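Local structure of xylanase and alpha-amylase inhibitor protein (Scadoxus multiflorus, 3MU7) at residues W178-N183 with G250-D255; N67-L72 with V117-D122. The protein inhibits xylanase and alpha-amylase and belongs by sequence to glycosyl hydrolase family 18. All blocks are in the same frame, centred on the assembly; numbering follows the deposited sequence.

Interaction 1: W178-N183 with G250-D255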
ATOM      1  N   TRP A 178      -0.479   1.834   6.261  1.00  6.36           N
ATOM      2  CA  TRP A 178       0.507   0.817   6.639  1.00  6.64           C
ATOM      3  C   TRP A 178       1.826   1.537   6.784  1.00  6.73           C
ATOM      4  O   TRP A 178       2.367   2.097   5.820  1.00  7.70           O
ATOM      5  CB  TRP A 178       0.617  -0.340   5.631  1.00  7.01           C
ATOM      6  CG  TRP A 178      -0.135  -0.116   4.363  1.00  6.77           C
ATOM      7  CD1 TRP A 178       0.276   0.611   3.282  1.00  7.14           C
ATOM      8  CD2 TRP A 178      -1.445  -0.606   4.048  1.00  6.80           C
ATOM      9  NE1 TRP A 178      -0.705   0.608   2.314  1.00  7.32           N
ATOM     10  CE2 TRP A 178      -1.769  -0.133   2.759  1.00  7.02           C
ATOM     11  CE3 TRP A 178      -2.378  -1.400   4.730  1.00  8.07           C
ATOM     12  CZ2 TRP A 178      -2.986  -0.432   2.135  1.00  7.79           C
ATOM     13  CZ3 TRP A 178      -3.592  -1.686   4.113  1.00  8.40           C
ATOM     14  CH2 TRP A 178      -3.882  -1.206   2.829  1.00  8.52           C
ATOM     15  N   VAL A 179       2.328   1.551   8.010  1.00  6.57           N
ATOM     16  CA  VAL A 179       3.570   2.235   8.319  1.00  6.97           C
ATOM     17  C   VAL A 179       4.741   1.315   7.988  1.00  6.48           C
ATOM     18  O   VAL A 179       4.745   0.144   8.386  1.00  7.54           O
ATOM     19  CB  VAL A 179       3.606   2.640   9.809  1.00  6.87           C
ATOM     20  CG1 VAL A 179       4.888   3.367  10.141  1.00  8.04           C
ATOM     21  CG2 VAL A 179       2.393   3.506  10.167  1.00  7.54           C
ATOM     22  N   GLN A 180       5.735   1.843   7.280  1.00  6.83           N
ATOM     23  CA  GLN A 180       6.908   1.058   6.920  1.00  7.03           C
ATOM     24  C   GLN A 180       7.875   0.976   8.090  1.00  6.90           C
ATOM     25  O   GLN A 180       8.707   1.869   8.280  1.00  7.23           O
ATOM     26  CB  GLN A 180       7.613   1.664   5.715  1.00  6.78           C
ATOM     27  CG  GLN A 180       6.764   1.791   4.472  1.00  8.00           C
ATOM     28  CD  GLN A 180       7.543   2.452   3.365  1.00  8.60           C
ATOM     29  OE1 GLN A 180       8.591   1.951   2.947  1.00  8.78           O
ATOM     30  NE2 GLN A 180       7.056   3.585   2.885  1.00  9.59           N
ATOM     31  N   PHE A 181       7.757  -0.083   8.883  1.00  7.37           N
ATOM     32  CA  PHE A 181       8.703  -0.305   9.976  1.00  7.99           C
ATOM     33  C   PHE A 181       9.934  -1.045   9.458  1.00  8.03           C
ATOM     34  O   PHE A 181      10.268  -2.138   9.909  1.00  9.25           O
ATOM     35  CB  PHE A 181       8.023  -1.027  11.142  1.00  8.13           C
ATOM     36  CG  PHE A 181       6.946  -0.215  11.810  1.00  8.08           C
ATOM     37  CD1 PHE A 181       7.271   0.889  12.589  1.00  8.24           C
ATOM     38  CD2 PHE A 181       5.610  -0.557  11.666  1.00  8.03           C
ATOM     39  CE1 PHE A 181       6.275   1.638  13.209  1.00  8.66           C
ATOM     40  CE2 PHE A 181       4.617   0.183  12.291  1.00  7.59           C
ATOM     41  CZ  PHE A 181       4.949   1.280  13.064  1.00  8.60           C
ATOM     42  N   TYR A 182      10.593  -0.433   8.485  1.00  8.24           N
ATOM     43  CA  TYR A 182      11.805  -0.998   7.898  1.00  8.82           C
ATOM     44  C   TYR A 182      12.535   0.095   7.139  1.00  9.18           C
ATOM     45  O   TYR A 182      12.005   1.201   6.968  1.00  9.42           O
ATOM     46  CB  TYR A 182      11.505  -2.219   7.008  1.00  8.66           C
ATOM     47  CG  TYR A 182      10.399  -2.036   5.991  1.00  7.61           C
ATOM     48  CD1 TYR A 182      10.690  -1.627   4.699  1.00  8.99           C
ATOM     49  CD2 TYR A 182       9.064  -2.292   6.318  1.00  7.41           C
ATOM     50  CE1 TYR A 182       9.686  -1.463   3.756  1.00  8.36           C
ATOM     51  CE2 TYR A 182       8.054  -2.127   5.376  1.00  8.18           C
ATOM     52  CZ  TYR A 182       8.374  -1.714   4.104  1.00  8.11           C
ATOM     53  OH  TYR A 182       7.360  -1.553   3.184  1.00  7.69           O
ATOM     54  N   ASN A 183      13.764  -0.200   6.713  1.00  9.90           N
ATOM     55  CA  ASN A 183      14.657   0.806   6.119  1.00 10.68           C
ATOM     56  C   ASN A 183      14.731   2.084   6.942  1.00 10.94           C
ATOM     57  O   ASN A 183      14.737   3.186   6.392  1.00 11.79           O
ATOM     58  CB  ASN A 183      14.238   1.138   4.683  1.00 11.01           C
ATOM     59  CG  ASN A 183      14.322  -0.053   3.770  1.00 11.13           C
ATOM     60  OD1 ASN A 183      15.248  -0.859   3.870  1.00 12.88           O
ATOM     61  ND2 ASN A 183      13.345  -0.190   2.886  1.00 11.74           N
ATOM     62  N   GLY A 250      -3.807  -4.817  11.347  1.00  8.70           N
ATOM     63  CA  GLY A 250      -3.121  -6.026  10.910  1.00  8.77           C
ATOM     64  C   GLY A 250      -1.701  -5.679  10.506  1.00  7.90           C
ATOM     65  O   GLY A 250      -1.112  -4.722  11.030  1.00  7.69           O
ATOM     66  N   ILE A 251      -1.139  -6.463   9.589  1.00  7.96           N
ATOM     67  CA  ILE A 251       0.197  -6.179   9.072  1.00  7.72           C
ATOM     68  C   ILE A 251       0.188  -5.991   7.563  1.00  7.20           C
ATOM     69  O   ILE A 251      -0.714  -6.451   6.866  1.00  7.50           O
ATOM     70  CB  ILE A 251       1.252  -7.249   9.467  1.00  8.49           C
ATOM     71  CG1 ILE A 251       0.925  -8.606   8.839  1.00  9.47           C
ATOM     72  CG2 ILE A 251       1.413  -7.324  10.992  1.00  9.45           C
ATOM     73  CD1 ILE A 251       2.025  -9.651   8.991  1.00 11.74           C
ATOM     74  N   MET A 252       1.202  -5.282   7.089  1.00  6.81           N
ATOM     75  CA  MET A 252       1.489  -5.171   5.669  1.00  6.30           C
ATOM     76  C   MET A 252       2.844  -5.829   5.433  1.00  6.18           C
ATOM     77  O   MET A 252       3.733  -5.743   6.287  1.00  6.70           O
ATOM     78  CB  MET A 252       1.472  -3.703   5.239  1.00  6.24           C
ATOM     79  CG  MET A 252       1.894  -3.439   3.790  1.00  6.84           C
ATOM     80  SD  MET A 252       3.683  -3.297   3.538  1.00  7.18           S
ATOM     81  CE  MET A 252       3.959  -1.604   4.050  1.00  8.18           C
ATOM     82  N   LEU A 253       2.995  -6.499   4.289  1.00  6.33           N
ATOM     83  CA  LEU A 253       4.251  -7.149   3.946  1.00  6.61           C
ATOM     84  C   LEU A 253       4.848  -6.611   2.661  1.00  6.58           C
ATOM     85  O   LEU A 253       4.176  -6.523   1.616  1.00  6.71           O
ATOM     86  CB  LEU A 253       4.076  -8.671   3.847  1.00  7.55           C
ATOM     87  CG  LEU A 253       3.789  -9.382   5.165  1.00  7.96           C
ATOM     88  CD1 LEU A 253       3.455 -10.841   4.907  1.00  9.47           C
ATOM     89  CD2 LEU A 253       4.957  -9.269   6.132  1.00  9.93           C
ATOM     90  N   TRP A 254       6.121  -6.295   2.751  1.00  6.45           N
ATOM     91  CA  TRP A 254       6.934  -5.924   1.601  1.00  6.48           C
ATOM     92  C   TRP A 254       7.822  -7.142   1.324  1.00  6.39           C
ATOM     93  O   TRP A 254       8.771  -7.370   2.026  1.00  6.71           O
ATOM     94  CB  TRP A 254       7.813  -4.702   1.949  1.00  6.98           C
ATOM     95  CG  TRP A 254       8.632  -4.310   0.713  1.00  7.12           C
ATOM     96  CD1 TRP A 254       9.906  -4.641   0.428  1.00  8.36           C
ATOM     97  CD2 TRP A 254       8.153  -3.550  -0.386  1.00  7.93           C
ATOM     98  NE1 TRP A 254      10.256  -4.113  -0.806  1.00  8.77           N
ATOM     99  CE2 TRP A 254       9.184  -3.447  -1.327  1.00  8.81           C
ATOM    100  CE3 TRP A 254       6.952  -2.912  -0.644  1.00  9.37           C
ATOM    101  CZ2 TRP A 254       9.025  -2.746  -2.535  1.00  9.68           C
ATOM    102  CZ3 TRP A 254       6.787  -2.263  -1.819  1.00 10.74           C
ATOM    103  CH2 TRP A 254       7.835  -2.156  -2.746  1.00 10.25           C
ATOM    104  N   ASP A 255       7.480  -7.988   0.360  1.00  6.57           N
ATOM    105  CA  ASP A 255       6.415  -7.856  -0.624  1.00  6.52           C
ATOM    106  C   ASP A 255       6.111  -9.306  -1.129  1.00  6.48           C
ATOM    107  O   ASP A 255       6.733 -10.226  -0.732  1.00  6.63           O
ATOM    108  CB  ASP A 255       6.827  -6.993  -1.835  1.00  6.54           C
ATOM    109  CG  ASP A 255       8.126  -7.470  -2.489  1.00  6.11           C
ATOM    110  OD1 ASP A 255       8.502  -8.597  -2.395  1.00  7.84           O
ATOM    111  OD2 ASP A 255       8.773  -6.611  -3.043  1.00  7.71           O
TER
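The Tyr182 and Trp254 rings lie nearly parallel, planes at 27°, but slid so far past each other that they barely overlap: the centroid of the phenol ring is 5.7 Å from that of the five-membered indole ring. Gln180 CB rests over the rim of one Tyr182 face, Met252 CE comes in at the ring's edge, and Asp255 OD2 lies above the rim of one Trp254 face. The closest touch is not between the rings: Tyr182 OH lies 3.4 Å from Trp254 CB, beside the root of the indole. The same oxygen is 3.5 Å from Met252 CE. Bends at chi2 (-85°) and chi3 (-81°) fold the methionine chain back, so its methyl reaches Tyr182 while its root packs on Trp178, with Met252 CB 3.5 Å from Trp178 CB. From there the indole of Trp178 leads away, and its NE1 is hydrogen-bonded to Asp122 OD1. No hydrogen bond joins the two segments, whose nearest CA atoms, Trp178 and Met252, are 6.1 Å apart; strand 213-218 pairs with both strands and so separates them in the sheet. Contact through inward-facing side chains at and just beyond the C-terminal ends of strands 176-180 and 248-254 is characteristic of the interior of a TIM barrel, the fold of glycosyl hydrolase family 18.

Interaction 2: N67-L72 with V117-D122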
ATOM      1  N   ASN A  67     -12.837 -12.073  -2.518  1.00 11.70           N
ATOM      2  CA  ASN A  67     -12.968 -11.097  -1.426  0.50 12.08           C
ATOM      3  C   ASN A  67     -11.593 -10.634  -0.948  1.00 11.82           C
ATOM      4  O   ASN A  67     -11.474  -9.965   0.079  1.00 12.62           O
ATOM      5  CB  ASN A  67     -13.750 -11.679  -0.239  0.50 12.83           C
ATOM      6  CG  ASN A  67     -14.262 -10.602   0.693  0.50 13.95           C
ATOM      7  OD1 ASN A  67     -14.685  -9.538   0.255  0.50 16.67           O
ATOM      8  ND2 ASN A  67     -14.208 -10.866   1.993  0.50 16.23           N
ATOM      9  N   VAL A  68     -10.663 -10.432  -1.929  1.00 10.36           N
ATOM     10  CA  VAL A  68      -9.444  -9.644  -1.774  1.00 10.14           C
ATOM     11  C   VAL A  68      -9.602  -8.271  -2.424  1.00 10.04           C
ATOM     12  O   VAL A  68      -9.978  -8.164  -3.599  1.00 11.00           O
ATOM     13  CB  VAL A  68      -8.234 -10.401  -2.376  1.00 10.23           C
ATOM     14  CG1 VAL A  68      -6.946  -9.643  -2.093  1.00 11.14           C
ATOM     15  CG2 VAL A  68      -8.147 -11.810  -1.820  1.00 10.84           C
ATOM     16  N   LYS A  69      -9.330  -7.219  -1.666  1.00  9.25           N
ATOM     17  CA  LYS A  69      -9.352  -5.869  -2.218  1.00  9.49           C
ATOM     18  C   LYS A  69      -8.050  -5.598  -2.957  1.00  8.37           C
ATOM     19  O   LYS A  69      -6.965  -5.939  -2.474  1.00  9.12           O
ATOM     20  CB  LYS A  69      -9.564  -4.835  -1.116  1.00  9.74           C
ATOM     21  CG  LYS A  69     -10.959  -4.877  -0.496  1.00 12.59           C
ATOM     22  CD  LYS A  69     -11.172  -3.762   0.514  1.00 17.42           C
ATOM     23  CE  LYS A  69     -12.656  -3.589   0.827  1.00 19.62           C
ATOM     24  NZ  LYS A  69     -12.889  -2.521   1.840  1.00 22.36           N
ATOM     25  N   VAL A  70      -8.170  -4.996  -4.133  1.00  7.53           N
ATOM     26  CA  VAL A  70      -7.021  -4.723  -4.985  1.00  6.96           C
ATOM     27  C   VAL A  70      -6.881  -3.221  -5.178  1.00  6.92           C
ATOM     28  O   VAL A  70      -7.808  -2.558  -5.664  1.00  6.55           O
ATOM     29  CB  VAL A  70      -7.153  -5.417  -6.357  1.00  7.21           C
ATOM     30  CG1 VAL A  70      -5.905  -5.190  -7.179  1.00  7.92           C
ATOM     31  CG2 VAL A  70      -7.405  -6.917  -6.186  1.00  8.45           C
ATOM     32  N   LEU A  71      -5.724  -2.695  -4.793  1.00  6.38           N
ATOM     33  CA  LEU A  71      -5.444  -1.258  -4.874  1.00  6.61           C
ATOM     34  C   LEU A  71      -4.340  -1.009  -5.874  1.00  6.35           C
ATOM     35  O   LEU A  71      -3.527  -1.896  -6.146  1.00  7.19           O
ATOM     36  CB  LEU A  71      -4.999  -0.712  -3.517  1.00  7.26           C
ATOM     37  CG  LEU A  71      -5.817  -1.075  -2.281  1.00  8.56           C
ATOM     38  CD1 LEU A  71      -5.165  -0.500  -1.028  1.00 10.70           C
ATOM     39  CD2 LEU A  71      -7.240  -0.615  -2.394  1.00 10.70           C
ATOM     40  N   LEU A  72      -4.317   0.199  -6.430  1.00  6.37           N
ATOM     41  CA  LEU A  72      -3.172   0.674  -7.187  1.00  6.19           C
ATOM     42  C   LEU A  72      -2.399   1.650  -6.327  1.00  6.08           C
ATOM     43  O   LEU A  72      -2.967   2.590  -5.751  1.00  6.27           O
ATOM     44  CB  LEU A  72      -3.596   1.390  -8.472  1.00  6.95           C
ATOM     45  CG  LEU A  72      -2.484   2.056  -9.297  1.00  7.02           C
ATOM     46  CD1 LEU A  72      -1.497   1.028  -9.854  1.00  8.33           C
ATOM     47  CD2 LEU A  72      -3.071   2.909 -10.411  1.00  8.76           C
ATOM     48  N   VAL A 117     -12.200  -2.688 -12.249  1.00  8.48           N
ATOM     49  CA  VAL A 117     -12.432  -1.521 -11.411  1.00  8.75           C
ATOM     50  C   VAL A 117     -11.793  -1.829 -10.070  1.00  8.41           C
ATOM     51  O   VAL A 117     -12.183  -2.772  -9.383  1.00  8.57           O
ATOM     52  CB  VAL A 117     -13.936  -1.211 -11.242  1.00  8.62           C
ATOM     53  CG1 VAL A 117     -14.133  -0.029 -10.300  1.00 10.02           C
ATOM     54  CG2 VAL A 117     -14.583  -0.925 -12.598  1.00 10.37           C
ATOM     55  N   LEU A 118     -10.795  -1.034  -9.710  1.00  7.84           N
ATOM     56  CA  LEU A 118     -10.024  -1.267  -8.496  1.00  7.70           C
ATOM     57  C   LEU A 118     -10.768  -0.832  -7.247  1.00  7.39           C
ATOM     58  O   LEU A 118     -11.730  -0.059  -7.309  1.00  8.39           O
ATOM     59  CB  LEU A 118      -8.675  -0.557  -8.577  1.00  8.00           C
ATOM     60  CG  LEU A 118      -7.762  -0.962  -9.728  1.00  7.99           C
ATOM     61  CD1 LEU A 118      -6.419  -0.296  -9.535  1.00  9.45           C
ATOM     62  CD2 LEU A 118      -7.598  -2.472  -9.816  1.00 10.32           C
ATOM     63  N   ASP A 119     -10.303  -1.333  -6.107  1.00  7.25           N
ATOM     64  CA  ASP A 119     -10.910  -1.037  -4.825  1.00  7.13           C
ATOM     65  C   ASP A 119     -10.351   0.192  -4.130  1.00  7.04           C
ATOM     66  O   ASP A 119     -10.824   0.552  -3.058  1.00  7.61           O
ATOM     67  CB  ASP A 119     -10.814  -2.257  -3.925  1.00  7.70           C
ATOM     68  CG  ASP A 119     -11.532  -3.440  -4.513  1.00  7.96           C
ATOM     69  OD1 ASP A 119     -12.778  -3.381  -4.594  1.00 10.09           O
ATOM     70  OD2 ASP A 119     -10.856  -4.399  -4.930  1.00  8.13           O
ATOM     71  N   GLY A 120      -9.357   0.841  -4.730  1.00  6.60           N
ATOM     72  CA  GLY A 120      -8.815   2.053  -4.141  1.00  6.99           C
ATOM     73  C   GLY A 120      -7.421   2.385  -4.602  1.00  6.33           C
ATOM     74  O   GLY A 120      -6.842   1.700  -5.461  1.00  6.38           O
ATOM     75  N   ILE A 121      -6.895   3.453  -4.004  1.00  5.96           N
ATOM     76  CA  ILE A 121      -5.592   4.015  -4.334  1.00  6.04           C
ATOM     77  C   ILE A 121      -4.743   4.107  -3.081  1.00  5.95           C
ATOM     78  O   ILE A 121      -5.203   4.596  -2.045  1.00  6.13           O
ATOM     79  CB  ILE A 121      -5.729   5.439  -4.956  1.00  6.00           C
ATOM     80  CG1 ILE A 121      -6.637   5.444  -6.200  1.00  6.73           C
ATOM     81  CG2 ILE A 121      -4.352   6.057  -5.231  1.00  6.66           C
ATOM     82  CD1 ILE A 121      -6.143   4.592  -7.356  1.00  7.41           C
ATOM     83  N   ASP A 122      -3.502   3.651  -3.205  1.00  5.44           N
ATOM     84  CA  ASP A 122      -2.523   3.684  -2.127  1.00  5.83           C
ATOM     85  C   ASP A 122      -1.475   4.758  -2.408  1.00  5.85           C
ATOM     86  O   ASP A 122      -0.857   4.768  -3.473  1.00  6.18           O
ATOM     87  CB  ASP A 122      -1.865   2.307  -2.027  1.00  5.82           C
ATOM     88  CG  ASP A 122      -0.750   2.254  -1.014  1.00  5.58           C
ATOM     89  OD1 ASP A 122      -1.028   2.441   0.189  1.00  6.72           O
ATOM     90  OD2 ASP A 122       0.402   1.993  -1.420  1.00  5.88           O
TER
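Leu72 and Ile121 form a parallel beta bridge, CA atoms 5.0 Å apart, where strands 69-76 and 120-125 run side by side in the TIM barrel. The N-to-C directions of the short segments 69-72 and 120-122 differ by 53°. Backbone hydrogen bonds supply the ladder: Leu72 N gives to Gly120 O, and Leu72 O accepts from Asp122 N at 2.8 Å. Ahead of them, Asp119 N bonds to Val70 O. Two CA-H...O contacts, Leu71 CA to Gly120 O and Ile121 CA to Leu72 O, lie alongside this ladder.

Apolar contacts divide between the sheet's two faces. On the side of Leu72 and Ile121, toward helix 86-101, Leu118 CD1 presses tightly on Leu72 CB (3.5 Å), while its other methyl, CD2, meets Val70 CG1 at 4.1 Å. On the opposite face, Leu71 CD2 packs directly on the Gly120 backbone, 3.5 Å from Gly120 N and 3.6 Å from Gly120 CA.

The carboxylate of Asp119 makes the side-chain bond. Its CG stands anti to the carbonyl carbon (chi1 -61°), turning OD2 back to the neighbouring strand. Gln64 NE2 of helix 56-65 also bonds this oxygen; Val70 N meets Asp119 OD2 on its anti side at 2.9 Å, with an almost straight N-H...O angle of 173°.

In the fold
From the N terminus, interaction 2 comes first: 67-72 pairs with 117-122 and closes a loop of 44 residues that carries helix 86-101, a parallel beta-alpha-beta crossover between adjacent strands. Interaction 1 opens only afterwards, at 178-183, and closes at 250-255 over 66 residues that include strand 213-218 and helices 195-207 and 231-242. The two loops are therefore in series, neither nested nor crossed. Their centres lie about 17 Å apart within one barrel sheet, yet they touch across its interior: the Trp178-Asp122 bond joins the two contacts, and Trp178 CZ2 packs 3.8 Å from Leu71 CD1. Strand 176-180 is thus tied to strands 69-76 and 120-125.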